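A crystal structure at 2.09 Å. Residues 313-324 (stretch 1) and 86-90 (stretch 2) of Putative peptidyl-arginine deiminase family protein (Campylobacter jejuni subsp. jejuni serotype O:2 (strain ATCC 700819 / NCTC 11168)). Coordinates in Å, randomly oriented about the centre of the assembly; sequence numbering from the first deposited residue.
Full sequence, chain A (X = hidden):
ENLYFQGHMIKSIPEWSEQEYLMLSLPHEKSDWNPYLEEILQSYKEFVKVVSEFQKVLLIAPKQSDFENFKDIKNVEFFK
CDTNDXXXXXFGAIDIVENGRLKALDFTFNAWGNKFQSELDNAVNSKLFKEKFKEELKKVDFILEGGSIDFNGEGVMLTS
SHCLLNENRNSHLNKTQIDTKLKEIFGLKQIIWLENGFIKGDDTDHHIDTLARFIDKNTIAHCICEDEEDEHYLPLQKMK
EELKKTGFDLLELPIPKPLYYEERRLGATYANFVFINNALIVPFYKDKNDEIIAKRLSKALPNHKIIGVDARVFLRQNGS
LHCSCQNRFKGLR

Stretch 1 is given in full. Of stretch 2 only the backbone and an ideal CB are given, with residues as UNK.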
ATOM      1  N   VAL A 313     -12.520  -7.043   8.970  1.00 34.23           N
ATOM      2  CA  VAL A 313     -11.840  -7.196  10.256  1.00 36.18           C
ATOM      3  C   VAL A 313     -10.618  -6.279  10.322  1.00 37.92           C
ATOM      4  O   VAL A 313     -10.352  -5.666  11.363  1.00 40.76           O
ATOM      5  CB  VAL A 313     -11.435  -8.660  10.517  1.00 36.41           C
ATOM      6  CG1 VAL A 313     -10.815  -8.806  11.900  1.00 36.90           C
ATOM      7  CG2 VAL A 313     -12.645  -9.571  10.398  1.00 36.12           C
ATOM      8  N   PHE A 314      -9.903  -6.162   9.199  1.00 36.76           N
ATOM      9  CA  PHE A 314      -8.752  -5.256   9.081  1.00 34.99           C
ATOM     10  C   PHE A 314      -9.091  -3.832   9.528  1.00 35.19           C
ATOM     11  O   PHE A 314      -8.280  -3.169  10.177  1.00 35.87           O
ATOM     12  CB  PHE A 314      -8.235  -5.198   7.635  1.00 33.87           C
ATOM     13  CG  PHE A 314      -7.530  -6.442   7.170  1.00 32.34           C
ATOM     14  CD1 PHE A 314      -8.234  -7.487   6.592  1.00 32.17           C
ATOM     15  CD2 PHE A 314      -6.150  -6.544   7.259  1.00 32.25           C
ATOM     16  CE1 PHE A 314      -7.584  -8.624   6.143  1.00 31.50           C
ATOM     17  CE2 PHE A 314      -5.492  -7.675   6.810  1.00 32.13           C
ATOM     18  CZ  PHE A 314      -6.210  -8.718   6.251  1.00 31.91           C
ATOM     19  N   LEU A 315     -10.285  -3.363   9.172  1.00 36.60           N
ATOM     20  CA  LEU A 315     -10.697  -1.981   9.455  1.00 37.37           C
ATOM     21  C   LEU A 315     -10.792  -1.643  10.950  1.00 38.65           C
ATOM     22  O   LEU A 315     -10.758  -0.464  11.320  1.00 37.54           O
ATOM     23  CB  LEU A 315     -12.048  -1.670   8.806  1.00 37.47           C
ATOM     24  CG  LEU A 315     -12.234  -1.810   7.292  1.00 37.14           C
ATOM     25  CD1 LEU A 315     -13.675  -1.472   6.955  1.00 36.82           C
ATOM     26  CD2 LEU A 315     -11.275  -0.923   6.508  1.00 37.07           C
ATOM     27  N   ARG A 316     -10.919  -2.658  11.806  1.00 40.41           N
ATOM     28  CA  ARG A 316     -10.968  -2.432  13.256  1.00 42.71           C
ATOM     29  C   ARG A 316      -9.708  -1.710  13.769  1.00 43.87           C
ATOM     30  O   ARG A 316      -9.791  -0.922  14.712  1.00 43.23           O
ATOM     31  CB  ARG A 316     -11.206  -3.745  14.010  1.00 43.89           C
ATOM     32  CG  ARG A 316     -12.599  -4.323  13.775  1.00 45.44           C
ATOM     33  CD  ARG A 316     -12.789  -5.702  14.390  1.00 46.36           C
ATOM     34  NE  ARG A 316     -13.925  -6.407  13.790  1.00 48.34           N
ATOM     35  CZ  ARG A 316     -14.298  -7.654  14.086  1.00 48.68           C
ATOM     36  NH1 ARG A 316     -13.640  -8.370  14.990  1.00 49.38           N
ATOM     37  NH2 ARG A 316     -15.344  -8.192  13.470  1.00 48.65           N
ATOM     38  N   GLN A 317      -8.562  -1.948  13.127  1.00 43.74           N
ATOM     39  CA  GLN A 317      -7.331  -1.212  13.437  1.00 43.33           C
ATOM     40  C   GLN A 317      -6.953  -0.174  12.370  1.00 42.41           C
ATOM     41  O   GLN A 317      -5.776   0.132  12.184  1.00 43.27           O
ATOM     42  CB  GLN A 317      -6.181  -2.192  13.672  1.00 44.96           C
ATOM     43  CG  GLN A 317      -6.351  -3.048  14.921  1.00 46.29           C
ATOM     44  CD  GLN A 317      -6.440  -2.226  16.196  1.00 45.88           C
ATOM     45  OE1 GLN A 317      -5.857  -1.145  16.297  1.00 46.23           O
ATOM     46  NE2 GLN A 317      -7.175  -2.733  17.174  1.00 46.93           N
ATOM     47  N   ASN A 318      -7.962   0.367  11.691  1.00 40.68           N
ATOM     48  CA  ASN A 318      -7.816   1.516  10.788  1.00 40.43           C
ATOM     49  C   ASN A 318      -6.911   1.306   9.571  1.00 38.65           C
ATOM     50  O   ASN A 318      -6.184   2.206   9.167  1.00 38.43           O
ATOM     51  CB  ASN A 318      -7.379   2.757  11.573  1.00 41.66           C
ATOM     52  CG  ASN A 318      -8.236   3.000  12.802  1.00 44.19           C
ATOM     53  OD1 ASN A 318      -7.730   3.043  13.924  1.00 47.95           O
ATOM     54  ND2 ASN A 318      -9.543   3.145  12.600  1.00 44.03           N
ATOM     55  N   GLY A 319      -6.986   0.125   8.974  1.00 36.74           N
ATOM     56  CA  GLY A 319      -6.291  -0.141   7.725  1.00 35.70           C
ATOM     57  C   GLY A 319      -6.991  -1.229   6.944  1.00 34.22           C
ATOM     58  O   GLY A 319      -7.915  -1.862   7.441  1.00 34.84           O
ATOM     59  N   SER A 320      -6.550  -1.447   5.714  1.00 32.34           N
ATOM     60  CA  SER A 320      -7.143  -2.474   4.874  1.00 30.94           C
ATOM     61  C   SER A 320      -6.011  -3.220   4.165  1.00 28.92           C
ATOM     62  O   SER A 320      -4.876  -3.165   4.625  1.00 29.38           O
ATOM     63  CB  SER A 320      -8.157  -1.841   3.914  1.00 30.58           C
ATOM     64  OG  SER A 320      -8.870  -2.829   3.195  1.00 30.61           O
ATOM     65  N   LEU A 321      -6.311  -3.906   3.064  1.00 26.93           N
ATOM     66  CA  LEU A 321      -5.368  -4.852   2.453  1.00 26.16           C
ATOM     67  C   LEU A 321      -4.013  -4.237   2.122  1.00 25.50           C
ATOM     68  O   LEU A 321      -2.987  -4.804   2.489  1.00 25.11           O
ATOM     69  CB  LEU A 321      -5.960  -5.505   1.196  1.00 25.92           C
ATOM     70  CG  LEU A 321      -7.277  -6.287   1.335  1.00 25.99           C
ATOM     71  CD1 LEU A 321      -7.705  -6.831  -0.016  1.00 25.61           C
ATOM     72  CD2 LEU A 321      -7.172  -7.423   2.351  1.00 25.88           C
ATOM     73  N   HIS A 322      -4.012  -3.086   1.445  1.00 24.80           N
ATOM     74  CA  HIS A 322      -2.763  -2.441   1.000  1.00 24.26           C
ATOM     75  C   HIS A 322      -1.881  -2.043   2.184  1.00 25.34           C
ATOM     76  O   HIS A 322      -0.668  -2.194   2.127  1.00 24.52           O
ATOM     77  CB  HIS A 322      -3.061  -1.205   0.138  1.00 23.16           C
ATOM     78  CG  HIS A 322      -1.881  -0.688  -0.630  1.00 21.87           C
ATOM     79  ND1 HIS A 322      -1.309   0.540  -0.375  1.00 21.51           N
ATOM     80  CD2 HIS A 322      -1.175  -1.221  -1.657  1.00 21.35           C
ATOM     81  CE1 HIS A 322      -0.299   0.738  -1.203  1.00 20.96           C
ATOM     82  NE2 HIS A 322      -0.195  -0.316  -1.992  1.00 20.71           N
ATOM     83  N   CYS A 323      -2.502  -1.536   3.247  1.00 27.46           N
ATOM     84  CA  CYS A 323      -1.784  -1.135   4.466  1.00 30.01           C
ATOM     85  C   CYS A 323      -1.068  -2.298   5.152  1.00 29.40           C
ATOM     86  O   CYS A 323      -0.053  -2.104   5.813  1.00 30.42           O
ATOM     87  CB  CYS A 323      -2.752  -0.498   5.479  1.00 32.26           C
ATOM     88  SG  CYS A 323      -3.582   1.006   4.919  1.00 38.37           S
ATOM     89  N   SER A 324      -1.604  -3.502   5.004  1.00 30.10           N
ATOM     90  CA  SER A 324      -1.064  -4.684   5.677  1.00 30.26           C
ATOM     91  C   SER A 324       0.041  -5.420   4.911  1.00 30.20           C
ATOM     92  O   SER A 324       0.460  -6.497   5.334  1.00 31.60           O
ATOM     93  CB  SER A 324      -2.190  -5.679   5.923  1.00 29.77           C
ATOM     94  OG  SER A 324      -2.429  -6.421   4.748  1.00 30.29           O
ATOM     95  N   UNK A  86       1.463  -4.386  12.581  1.00 50.38           N
ATOM     96  CA  UNK A  86       1.254  -5.265  11.428  1.00 47.24           C
ATOM     97  C   UNK A  86       1.194  -4.492  10.099  1.00 43.92           C
ATOM     98  O   UNK A  86       1.239  -5.088   9.023  1.00 41.72           O
ATOM     99  CB  UNK A  86      -0.037  -6.064  11.617  1.00 47.24           C
ATOM    100  N   UNK A  87       1.088  -3.170  10.175  1.00 41.35           N
ATOM    101  CA  UNK A  87       0.927  -2.352   8.983  1.00 40.06           C
ATOM    102  C   UNK A  87       2.283  -2.116   8.337  1.00 36.87           C
ATOM    103  O   UNK A  87       2.868  -1.049   8.467  1.00 36.87           O
ATOM    104  CB  UNK A  87       0.251  -1.022   9.321  1.00 40.06           C
ATOM    105  N   UNK A  88       2.773  -3.137   7.641  1.00 35.21           N
ATOM    106  CA  UNK A  88       4.124  -3.110   7.072  1.00 35.10           C
ATOM    107  C   UNK A  88       4.286  -2.066   5.957  1.00 35.25           C
ATOM    108  O   UNK A  88       5.386  -1.556   5.752  1.00 36.47           O
ATOM    109  CB  UNK A  88       4.478  -4.495   6.528  1.00 35.10           C
ATOM    110  N   UNK A  89       3.203  -1.741   5.249  1.00 33.70           N
ATOM    111  CA  UNK A  89       3.216  -0.644   4.272  1.00 32.90           C
ATOM    112  C   UNK A  89       3.729   0.673   4.890  1.00 34.59           C
ATOM    113  O   UNK A  89       4.380   1.468   4.210  1.00 35.61           O
ATOM    114  CB  UNK A  89       1.810  -0.438   3.705  1.00 32.90           C
ATOM    115  N   UNK A  90       3.428   0.911   6.166  1.00 36.84           N
ATOM    116  CA  UNK A  90       3.917   2.111   6.858  1.00 39.14           C
ATOM    117  C   UNK A  90       5.440   2.160   6.940  1.00 39.35           C
ATOM    118  O   UNK A  90       6.046   3.195   6.659  1.00 39.05           O
ATOM    119  CB  UNK A  90       3.329   2.176   8.269  1.00 39.14           C
TER

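Position 86 opens the short stretch. Its phi/psi of -94/-12 is open to almost any residue. The CA-to-CB bond points sideways, and no atom of stretch 1 lies within 5.5 Å of the ideal CB. Stretch 1 therefore sets little demand here, and small, polar or branched side chains would all fit. The deposited residue is Thr86. Its side chain makes no contact with stretch 1, with chi1 in the p well, and OG1 is hydrogen-bonded elsewhere in the structure. The backbone does more. One water lies 2.6 Å from Thr86 O and 2.8 Å from Ser324 O, within hydrogen-bonding reach of both, and so links two carbonyls that could not bond to each other directly.

Position 87 is neither helical nor fully extended, with phi/psi of -82/77. CA-to-CB points sideways. The ideal CB is 3.7 Å from Cys323 O, and beyond it lies a long cleft lined by Phe314, Gln317, Gly319, Cys323 and Ser324. Gly319 has no side chain, which leaves room for something flat. A small residue would leave this space unfilled from this side. Leucine, methionine or an aromatic residue could enter it, and a wide ring would use most of its length. The deposited residue is Trp87, with chi1 in the m well. Of the five positions it has the largest area covered by stretch 1. Gly319 CA sits over one ring face, 3.9 Å from the centroid of the six-membered ring of Trp87, in a CH-pi contact. A CB on Gly319 would lie 2.7 Å from Trp87 CH2, a clash, so the bare glycine is what lets the ring lie so close. Cys323 CB packs 3.4 Å from Trp87 CE3. At the far end, Trp87 CH2 meets the edge of the Phe314 ring, 4.2 Å from Phe314 CD2. Trp87 NE1 is 3.4 Å from Gln317 O.

Position 88 has helical angles, -67/-28. CA-to-CB points sideways, and the ideal CB is 4.6 Å from Ser324 O. Many side chains would be tolerated, aliphatic ones among them. The deposited residue is Ile88. Its CG2 touches Ser324 O at 3.6 Å, while the end of the side chain leads away.

At position 89 CA-to-CB points toward stretch 1. The ideal CB is only 3.3 Å from Cys323 O and 3.4 Å from His322 O, so the fit is tight at its base. Stretch 1 offers a carbonyl acceptor and the flat ring of His322. A long donor such as lysine, glutamine or arginine would suit, and a planar end could also stack. The deposited residue is Arg89. Arg89 NE donates to His322 O at 3.0 Å. The guanidinium lies flat on the His322 ring, with planes at 14° and centres 3.5 Å apart. Arg89 N also gives a weak hydrogen bond to Cys323 O at 3.3 Å.

Position 90 has helical angles and CA-to-CB sideways, with stretch 1 beyond 5.5 Å of the ideal CB. Many residues would serve. It is Asp90, whose OD1 is hydrogen-bonded elsewhere in the structure.

Stretch 2 (86-90) TWIRD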
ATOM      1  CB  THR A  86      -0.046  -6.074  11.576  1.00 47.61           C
ATOM      2  OG1 THR A  86      -1.159  -5.180  11.701  1.00 46.63           O
ATOM      3  CG2 THR A  86       0.024  -6.977  12.795  1.00 48.30           C
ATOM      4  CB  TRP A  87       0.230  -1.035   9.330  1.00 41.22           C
ATOM      5  CG  TRP A  87      -1.107  -1.235  10.010  1.00 43.02           C
ATOM      6  CD1 TRP A  87      -1.447  -0.846  11.274  1.00 43.14           C
ATOM      7  CD2 TRP A  87      -2.266  -1.889   9.468  1.00 43.27           C
ATOM      8  NE1 TRP A  87      -2.744  -1.208  11.548  1.00 43.50           N
ATOM      9  CE2 TRP A  87      -3.270  -1.849  10.458  1.00 43.48           C
ATOM     10  CE3 TRP A  87      -2.553  -2.502   8.243  1.00 43.44           C
ATOM     11  CZ2 TRP A  87      -4.541  -2.395  10.261  1.00 43.81           C
ATOM     12  CZ3 TRP A  87      -3.819  -3.048   8.048  1.00 43.36           C
ATOM     13  CH2 TRP A  87      -4.795  -2.990   9.053  1.00 43.65           C
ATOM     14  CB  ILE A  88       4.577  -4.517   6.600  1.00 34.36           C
ATOM     15  CG1 ILE A  88       6.061  -4.508   6.206  1.00 35.07           C
ATOM     16  CG2 ILE A  88       3.739  -5.020   5.437  1.00 33.89           C
ATOM     17  CD1 ILE A  88       6.672  -5.888   6.094  1.00 35.11           C
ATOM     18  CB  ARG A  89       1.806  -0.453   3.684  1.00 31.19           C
ATOM     19  CG  ARG A  89       1.657   0.621   2.600  1.00 29.25           C
ATOM     20  CD  ARG A  89       2.200   0.224   1.234  1.00 27.66           C
ATOM     21  NE  ARG A  89       1.714  -1.080   0.779  1.00 26.77           N
ATOM     22  CZ  ARG A  89       2.089  -1.665  -0.359  1.00 25.30           C
ATOM     23  NH1 ARG A  89       2.922  -1.053  -1.186  1.00 24.93           N
ATOM     24  NH2 ARG A  89       1.616  -2.863  -0.677  1.00 24.80           N
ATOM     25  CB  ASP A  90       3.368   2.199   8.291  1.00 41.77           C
ATOM     26  CG  ASP A  90       1.902   2.584   8.349  1.00 43.07           C
ATOM     27  OD1 ASP A  90       1.440   3.365   7.489  1.00 45.66           O
ATOM     28  OD2 ASP A  90       1.214   2.120   9.284  1.00 44.04           O
TER
HETATM   29  O   HOH W   1       0.658  -7.408   7.958  1.00 29.66           O
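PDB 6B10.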